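Local coordinates for GTP cyclohydrolase 1 type 2 homolog (PDB 1NMO), which binds a pair of metal ions in a ring-shaped hexamer and may take part in breaking down radiation-damaged nucleotides, at residues A[152-157]-A[209-214]; A[192-197]-A[213-218]. One frame throughout, in Å; residues are numbered along the deposited sequence.

Contact 1. Residues A[152-157]-A[209-214]; sequences RKPLWC and HFYAAG
Leu-155, Trp-156 and Cys-157 pair with Ala-212, Tyr-211 and Phe-210 as neighbouring antiparallel strands, whose axes come within 4.7 Å at an angle of 167°; 155-157 is the outermost strand, within this chain, of a mixed sheet. Leu-155 and Ala-212 exchange two backbone hydrogen bonds, as do Cys-157 and Phe-210; the shortest runs from Cys-157 N to Phe-210 O (2.8 Å). Trp-156 and Tyr-211 form the non-hydrogen-bonded pair between them, and with His-209 their side chains make an aromatic cluster beside helix 139-150. The indole and phenol planes are 11° apart but displaced along each other, so that neither ring stacks squarely on the other; Trp-156 CD1 sits 3.2 Å from Tyr-211 CZ. Tyr-211 OH is hydrogen-bonded to Gly-139 O. Trp-156 also lies alongside His-209, and its indole N-H donates to the imidazole in a fairly straight bond, NE1 to ND1 2.9 Å. The acceptor lies in the indole plane, whereas NE1 is tilted 21° from the imidazole plane. Leu-155 CB and Ala-212 CB meet at 3.9 Å on the other face, which Val-195 and helix 197-205 pack against. Ahead of strand 155-157, the Arg-152 guanidinium has Gly-214 CA over one face, and its NH2 bonds to Pro-246 O. Because ND1 accepts from Trp-156, a neutral His-209 should carry its hydrogen on NE2, bonded to Pro-162 O; the two bonds would fix the ring's rotation and tautomer.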
ATOM      1  N   ARG A 152      20.984   2.658   0.491  1.00 15.16           N
ATOM      2  CA  ARG A 152      20.042   3.461   1.291  1.00 16.02           C
ATOM      3  C   ARG A 152      19.892   4.821   0.671  1.00 16.09           C
ATOM      4  O   ARG A 152      20.872   5.422   0.318  1.00 16.35           O
ATOM      5  CB  ARG A 152      20.592   3.651   2.746  1.00 13.99           C
ATOM      6  CG  ARG A 152      19.748   4.644   3.669  1.00 13.06           C
ATOM      7  CD  ARG A 152      20.354   4.769   5.060  1.00 13.91           C
ATOM      8  NE  ARG A 152      19.504   5.448   6.035  1.00 15.86           N
ATOM      9  CZ  ARG A 152      19.472   6.766   6.229  1.00 16.06           C
ATOM     10  NH1 ARG A 152      20.249   7.553   5.512  1.00 14.44           N
ATOM     11  NH2 ARG A 152      18.654   7.297   7.160  1.00 15.65           N
ATOM     12  N   LYS A 153      18.664   5.331   0.545  1.00 18.72           N
ATOM     13  CA  LYS A 153      18.441   6.683  -0.051  1.00 18.63           C
ATOM     14  C   LYS A 153      18.858   7.804   0.897  1.00 19.21           C
ATOM     15  O   LYS A 153      18.311   7.950   1.999  1.00 20.59           O
ATOM     16  CB  LYS A 153      16.947   6.861  -0.400  1.00 18.87           C
ATOM     17  CG  LYS A 153      16.598   8.173  -1.186  1.00 20.15           C
ATOM     18  CD  LYS A 153      15.095   8.250  -1.494  1.00 20.85           C
ATOM     19  CE  LYS A 153      14.709   9.447  -2.372  1.00 21.98           C
ATOM     20  NZ  LYS A 153      15.041  10.747  -1.642  1.00 25.90           N
ATOM     21  N   PRO A 154      19.793   8.661   0.487  1.00 18.66           N
ATOM     22  CA  PRO A 154      20.089   9.674   1.501  1.00 17.74           C
ATOM     23  C   PRO A 154      19.168  10.896   1.438  1.00 17.45           C
ATOM     24  O   PRO A 154      18.483  11.176   0.430  1.00 16.77           O
ATOM     25  CB  PRO A 154      21.516  10.079   1.128  1.00 16.87           C
ATOM     26  CG  PRO A 154      21.299  10.240  -0.391  1.00 18.11           C
ATOM     27  CD  PRO A 154      20.652   8.863  -0.708  1.00 18.47           C
ATOM     28  N   LEU A 155      19.178  11.662   2.521  1.00 16.57           N
ATOM     29  CA  LEU A 155      18.433  12.924   2.529  1.00 16.89           C
ATOM     30  C   LEU A 155      19.377  13.853   1.777  1.00 16.04           C
ATOM     31  O   LEU A 155      20.536  13.964   2.152  1.00 15.59           O
ATOM     32  CB  LEU A 155      18.270  13.481   3.949  1.00 17.17           C
ATOM     33  CG  LEU A 155      18.025  15.013   4.003  1.00 19.60           C
ATOM     34  CD1 LEU A 155      16.947  15.315   2.976  1.00 21.60           C
ATOM     35  CD2 LEU A 155      17.500  15.476   5.360  1.00 17.65           C
ATOM     36  N   TRP A 156      18.919  14.512   0.716  1.00 17.49           N
ATOM     37  CA  TRP A 156      19.805  15.449  -0.000  1.00 18.26           C
ATOM     38  C   TRP A 156      19.176  16.845  -0.054  1.00 19.77           C
ATOM     39  O   TRP A 156      18.017  17.015  -0.442  1.00 20.19           O
ATOM     40  CB  TRP A 156      20.109  14.956  -1.405  1.00 17.33           C
ATOM     41  CG  TRP A 156      20.658  16.039  -2.408  1.00 19.06           C
ATOM     42  CD1 TRP A 156      21.749  16.859  -2.233  1.00 18.08           C
ATOM     43  CD2 TRP A 156      20.096  16.409  -3.682  1.00 17.64           C
ATOM     44  NE1 TRP A 156      21.878  17.717  -3.310  1.00 17.38           N
ATOM     45  CE2 TRP A 156      20.884  17.456  -4.207  1.00 17.66           C
ATOM     46  CE3 TRP A 156      19.001  15.950  -4.431  1.00 19.81           C
ATOM     47  CZ2 TRP A 156      20.620  18.052  -5.444  1.00 17.56           C
ATOM     48  CZ3 TRP A 156      18.744  16.555  -5.666  1.00 18.48           C
ATOM     49  CH2 TRP A 156      19.546  17.580  -6.150  1.00 17.93           C
ATOM     50  N   CYS A 157      19.934  17.839   0.393  1.00 19.75           N
ATOM     51  CA  CYS A 157      19.439  19.173   0.356  1.00 21.67           C
ATOM     52  C   CYS A 157      20.445  19.948  -0.470  1.00 21.55           C
ATOM     53  O   CYS A 157      21.534  20.270   0.014  1.00 20.27           O
ATOM     54  CB  CYS A 157      19.318  19.733   1.776  1.00 23.05           C
ATOM     55  SG  CYS A 157      18.863  21.501   1.820  1.00 29.21           S
ATOM     56  N   HIS A 209      25.806  21.367  -1.162  1.00 16.49           N
ATOM     57  CA  HIS A 209      24.963  20.219  -1.235  1.00 16.25           C
ATOM     58  C   HIS A 209      25.183  19.485   0.069  1.00 16.54           C
ATOM     59  O   HIS A 209      26.344  19.263   0.443  1.00 19.06           O
ATOM     60  CB  HIS A 209      25.415  19.302  -2.382  1.00 15.15           C
ATOM     61  CG  HIS A 209      25.056  19.813  -3.741  1.00 15.34           C
ATOM     62  ND1 HIS A 209      23.765  19.776  -4.228  1.00 14.10           N
ATOM     63  CD2 HIS A 209      25.808  20.434  -4.691  1.00 14.66           C
ATOM     64  CE1 HIS A 209      23.725  20.365  -5.420  1.00 13.59           C
ATOM     65  NE2 HIS A 209      24.952  20.772  -5.722  1.00 16.25           N
ATOM     66  N   PHE A 210      24.103  19.069   0.745  1.00 13.93           N
ATOM     67  CA  PHE A 210      24.268  18.331   1.995  1.00 13.34           C
ATOM     68  C   PHE A 210      23.561  16.982   1.855  1.00 12.31           C
ATOM     69  O   PHE A 210      22.482  16.948   1.289  1.00 15.09           O
ATOM     70  CB  PHE A 210      23.685  19.101   3.211  1.00 10.21           C
ATOM     71  CG  PHE A 210      23.527  18.243   4.382  1.00  9.65           C
ATOM     72  CD1 PHE A 210      24.641  17.795   5.080  1.00 11.07           C
ATOM     73  CD2 PHE A 210      22.274  17.769   4.745  1.00 10.02           C
ATOM     74  CE1 PHE A 210      24.537  16.879   6.140  1.00 11.31           C
ATOM     75  CE2 PHE A 210      22.155  16.847   5.804  1.00 11.45           C
ATOM     76  CZ  PHE A 210      23.301  16.408   6.495  1.00 12.65           C
ATOM     77  N   TYR A 211      24.167  15.911   2.355  1.00 10.21           N
ATOM     78  CA  TYR A 211      23.632  14.542   2.292  1.00 11.04           C
ATOM     79  C   TYR A 211      23.700  13.967   3.708  1.00 11.41           C
ATOM     80  O   TYR A 211      24.766  14.067   4.348  1.00  9.48           O
ATOM     81  CB  TYR A 211      24.515  13.608   1.427  1.00 12.49           C
ATOM     82  CG  TYR A 211      24.643  14.107   0.035  1.00 11.97           C
ATOM     83  CD1 TYR A 211      25.480  15.144  -0.265  1.00 11.26           C
ATOM     84  CD2 TYR A 211      23.774  13.637  -0.948  1.00 12.76           C
ATOM     85  CE1 TYR A 211      25.425  15.743  -1.540  1.00 13.21           C
ATOM     86  CE2 TYR A 211      23.717  14.182  -2.199  1.00 14.04           C
ATOM     87  CZ  TYR A 211      24.538  15.251  -2.506  1.00 15.73           C
ATOM     88  OH  TYR A 211      24.421  15.818  -3.798  1.00 16.06           O
ATOM     89  N   ALA A 212      22.588  13.371   4.195  1.00  9.57           N
ATOM     90  CA  ALA A 212      22.596  12.751   5.535  1.00  9.57           C
ATOM     91  C   ALA A 212      22.467  11.345   5.018  1.00  9.91           C
ATOM     92  O   ALA A 212      21.370  10.940   4.649  1.00 11.31           O
ATOM     93  CB  ALA A 212      21.381  13.160   6.314  1.00  7.46           C
ATOM     94  N   ALA A 213      23.574  10.594   4.946  1.00  9.54           N
ATOM     95  CA  ALA A 213      23.524   9.291   4.290  1.00 10.47           C
ATOM     96  C   ALA A 213      23.215   8.137   5.166  1.00 11.87           C
ATOM     97  O   ALA A 213      23.268   6.993   4.693  1.00 12.93           O
ATOM     98  CB  ALA A 213      24.798   9.035   3.549  1.00  9.18           C
ATOM     99  N   GLY A 214      22.884   8.428   6.434  1.00 12.90           N
ATOM    100  CA  GLY A 214      22.564   7.372   7.383  1.00 13.30           C
ATOM    101  C   GLY A 214      23.661   7.116   8.388  1.00 12.64           C
ATOM    102  O   GLY A 214      24.812   6.995   8.013  1.00 15.87           O
TER
HETATM  103  O   HOH W   1      21.859   7.073   2.608  1.00 20.95           O

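Contact 2. Residues A[192-197]-A[213-218]; sequences TGEVSE and AGHHAT. With FE (Fe (III) ion), chain G.
Glu-194 and His-215 approach with their flat groups inclined, carboxylate and imidazole planes 59° apart, and join through a His-carboxylate hydrogen bond of 2.7 Å from ND1 to OE2. The donor reaches OE2 on its anti side, 25° out of the carboxylate plane, and OE2 in turn lies near the edge of the imidazole, 16° from its plane. The far nitrogen of the same ring, NE2, binds an iron(III) ion at 2.3 Å, in a site completed by His-64 and Glu-219. Glu-194 thus sits in the second shell of the metal, and its bond to ND1, consistent with a hydrogen there and a lone pair of NE2 on the iron, would restrain the rotation of the ring. OE2 also accepts from Glu-197 N of a neighbouring subunit, so the second shell extends across a subunit interface. Two backbone bonds join the segments beside this pair: Ala-213 N donates to Thr-192 O at 2.9 Å, and Gly-214 N to a lone pair of Gly-193 O at 2.8 Å. Gly-214 O accepts from both Thr-218 N and Thr-218 OG1, the hydroxyl at 2.8 Å, at the start of the weakly bonded helix about 215-218. The contact lies at the C-terminal ends of the parallel strands 189-192 and 209-212, where the loop leading to helix 197-205 meets helix 215-218, with helix 139-150 packing on Ala-213 and Thr-218.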
ATOM      1  N   THR A 192      27.348  13.340   5.734  1.00 12.56           N
ATOM      2  CA  THR A 192      27.674  12.791   7.061  1.00 12.88           C
ATOM      3  C   THR A 192      26.627  11.736   7.277  1.00 13.64           C
ATOM      4  O   THR A 192      26.063  11.273   6.303  1.00 12.95           O
ATOM      5  CB  THR A 192      27.656  13.851   8.115  1.00 13.80           C
ATOM      6  OG1 THR A 192      27.982  13.242   9.373  1.00 14.99           O
ATOM      7  CG2 THR A 192      26.260  14.484   8.233  1.00 13.56           C
ATOM      8  N   GLY A 193      26.327  11.332   8.505  1.00 15.01           N
ATOM      9  CA  GLY A 193      25.297  10.285   8.623  1.00 14.56           C
ATOM     10  C   GLY A 193      23.905  10.797   9.006  1.00 14.88           C
ATOM     11  O   GLY A 193      22.897  10.473   8.407  1.00 14.49           O
ATOM     12  N   GLU A 194      23.861  11.622  10.033  1.00 14.95           N
ATOM     13  CA  GLU A 194      22.598  12.138  10.532  1.00 15.18           C
ATOM     14  C   GLU A 194      22.404  13.594  10.138  1.00 15.15           C
ATOM     15  O   GLU A 194      23.301  14.227   9.557  1.00 15.18           O
ATOM     16  CB  GLU A 194      22.588  12.028  12.048  1.00 12.65           C
ATOM     17  CG  GLU A 194      23.111  10.771  12.588  1.00 13.56           C
ATOM     18  CD  GLU A 194      22.662  10.591  14.031  1.00 15.89           C
ATOM     19  OE1 GLU A 194      22.074  11.580  14.535  1.00 18.51           O
ATOM     20  OE2 GLU A 194      22.881   9.488  14.667  1.00 15.38           O
ATOM     21  N   VAL A 195      21.219  14.118  10.471  1.00 15.21           N
ATOM     22  CA  VAL A 195      20.855  15.487  10.177  1.00 14.76           C
ATOM     23  C   VAL A 195      20.072  16.076  11.372  1.00 17.58           C
ATOM     24  O   VAL A 195      19.317  15.352  12.056  1.00 18.39           O
ATOM     25  CB  VAL A 195      19.995  15.567   8.870  1.00 13.50           C
ATOM     26  CG1 VAL A 195      18.591  14.987   9.103  1.00 17.16           C
ATOM     27  CG2 VAL A 195      19.874  17.014   8.359  1.00 12.46           C
ATOM     28  N   SER A 196      20.298  17.365  11.665  1.00 16.34           N
ATOM     29  CA  SER A 196      19.502  18.008  12.691  1.00 16.00           C
ATOM     30  C   SER A 196      18.764  19.202  12.070  1.00 15.93           C
ATOM     31  O   SER A 196      18.941  19.580  10.855  1.00 14.78           O
ATOM     32  CB  SER A 196      20.341  18.453  13.882  1.00 15.39           C
ATOM     33  OG  SER A 196      20.878  17.296  14.514  1.00 17.16           O
ATOM     34  N   GLU A 197      17.897  19.797  12.871  1.00 14.14           N
ATOM     35  CA  GLU A 197      17.110  20.924  12.340  1.00 12.99           C
ATOM     36  C   GLU A 197      18.045  22.018  11.788  1.00 14.16           C
ATOM     37  O   GLU A 197      17.863  22.540  10.696  1.00 14.00           O
ATOM     38  CB  GLU A 197      16.220  21.468  13.499  1.00 11.62           C
ATOM     39  CG  GLU A 197      15.117  22.535  13.177  1.00 12.97           C
ATOM     40  CD  GLU A 197      15.697  23.926  12.988  1.00 13.84           C
ATOM     41  OE1 GLU A 197      16.764  24.138  13.615  1.00 12.44           O
ATOM     42  OE2 GLU A 197      15.115  24.773  12.229  1.00 13.44           O
ATOM     43  N   ALA A 213      23.574  10.594   4.946  1.00  9.54           N
ATOM     44  CA  ALA A 213      23.524   9.291   4.290  1.00 10.47           C
ATOM     45  C   ALA A 213      23.215   8.137   5.166  1.00 11.87           C
ATOM     46  O   ALA A 213      23.268   6.993   4.693  1.00 12.93           O
ATOM     47  CB  ALA A 213      24.798   9.035   3.549  1.00  9.18           C
ATOM     48  N   GLY A 214      22.884   8.428   6.434  1.00 12.90           N
ATOM     49  CA  GLY A 214      22.564   7.372   7.383  1.00 13.30           C
ATOM     50  C   GLY A 214      23.661   7.116   8.388  1.00 12.64           C
ATOM     51  O   GLY A 214      24.812   6.995   8.013  1.00 15.87           O
ATOM     52  N   HIS A 215      23.337   6.984   9.670  1.00 12.92           N
ATOM     53  CA  HIS A 215      24.391   6.740  10.657  1.00 13.01           C
ATOM     54  C   HIS A 215      24.997   5.352  10.531  1.00 13.70           C
ATOM     55  O   HIS A 215      26.249   5.159  10.387  1.00 12.25           O
ATOM     56  CB  HIS A 215      23.879   6.893  12.083  1.00 11.73           C
ATOM     57  CG  HIS A 215      24.987   6.965  13.079  1.00 10.23           C
ATOM     58  ND1 HIS A 215      25.066   7.945  14.054  1.00 12.69           N
ATOM     59  CD2 HIS A 215      26.032   6.139  13.295  1.00  9.74           C
ATOM     60  CE1 HIS A 215      26.101   7.706  14.845  1.00 10.66           C
ATOM     61  NE2 HIS A 215      26.707   6.615  14.400  1.00 11.00           N
ATOM     62  N   HIS A 216      24.127   4.363  10.690  1.00 12.33           N
ATOM     63  CA  HIS A 216      24.580   2.969  10.502  1.00 12.81           C
ATOM     64  C   HIS A 216      25.151   2.703   9.071  1.00 13.63           C
ATOM     65  O   HIS A 216      26.201   2.025   8.910  1.00 15.40           O
ATOM     66  CB  HIS A 216      23.425   2.026  10.692  1.00 10.89           C
ATOM     67  CG  HIS A 216      23.783   0.608  10.413  1.00  9.64           C
ATOM     68  ND1 HIS A 216      24.206  -0.268  11.408  1.00  8.14           N
ATOM     69  CD2 HIS A 216      23.740  -0.105   9.259  1.00  8.36           C
ATOM     70  CE1 HIS A 216      24.401  -1.464  10.871  1.00  7.82           C
ATOM     71  NE2 HIS A 216      24.124  -1.394   9.572  1.00 10.13           N
ATOM     72  N   ALA A 217      24.443   3.201   8.053  1.00 11.78           N
ATOM     73  CA  ALA A 217      24.830   3.057   6.662  1.00 12.62           C
ATOM     74  C   ALA A 217      26.284   3.521   6.394  1.00 13.32           C
ATOM     75  O   ALA A 217      27.027   2.864   5.669  1.00 15.73           O
ATOM     76  CB  ALA A 217      23.808   3.850   5.773  1.00 12.43           C
ATOM     77  N   THR A 218      26.719   4.597   7.038  1.00 11.31           N
ATOM     78  CA  THR A 218      28.054   5.107   6.849  1.00 11.19           C
ATOM     79  C   THR A 218      29.150   4.570   7.776  1.00 12.29           C
ATOM     80  O   THR A 218      30.370   4.864   7.546  1.00 10.79           O
ATOM     81  CB  THR A 218      28.051   6.661   6.897  1.00 11.00           C
ATOM     82  OG1 THR A 218      27.595   7.114   8.199  1.00 11.76           O
ATOM     83  CG2 THR A 218      27.067   7.223   5.769  1.00  9.72           C
TER
HETATM   84 FE    FE G 301      28.775   6.376  15.276  1.00 30.80          FE

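In the fold
Following the chain, 152-157 comes first, just after helix 139-150, and forms the outermost strand, within this chain, of the six-stranded mixed sheet. Contact 1 closes the long loop from there to 209-214, and within that loop lie strands 165-170 and 189-192 and helices 179-185 and 197-205. Segment 192-197 starts inside this span, but its partner 213-218 runs beyond it, so the two closures cross and share Ala-213 and Gly-214. Contact 2 spans a beta-alpha-beta crossover, from the end of strand 189-192 through helix 197-205 to the end of strand 209-212. Phe-210 packs on Thr-192 and Val-195, linking the contacts, and together they tie the sheet's edge to the iron site.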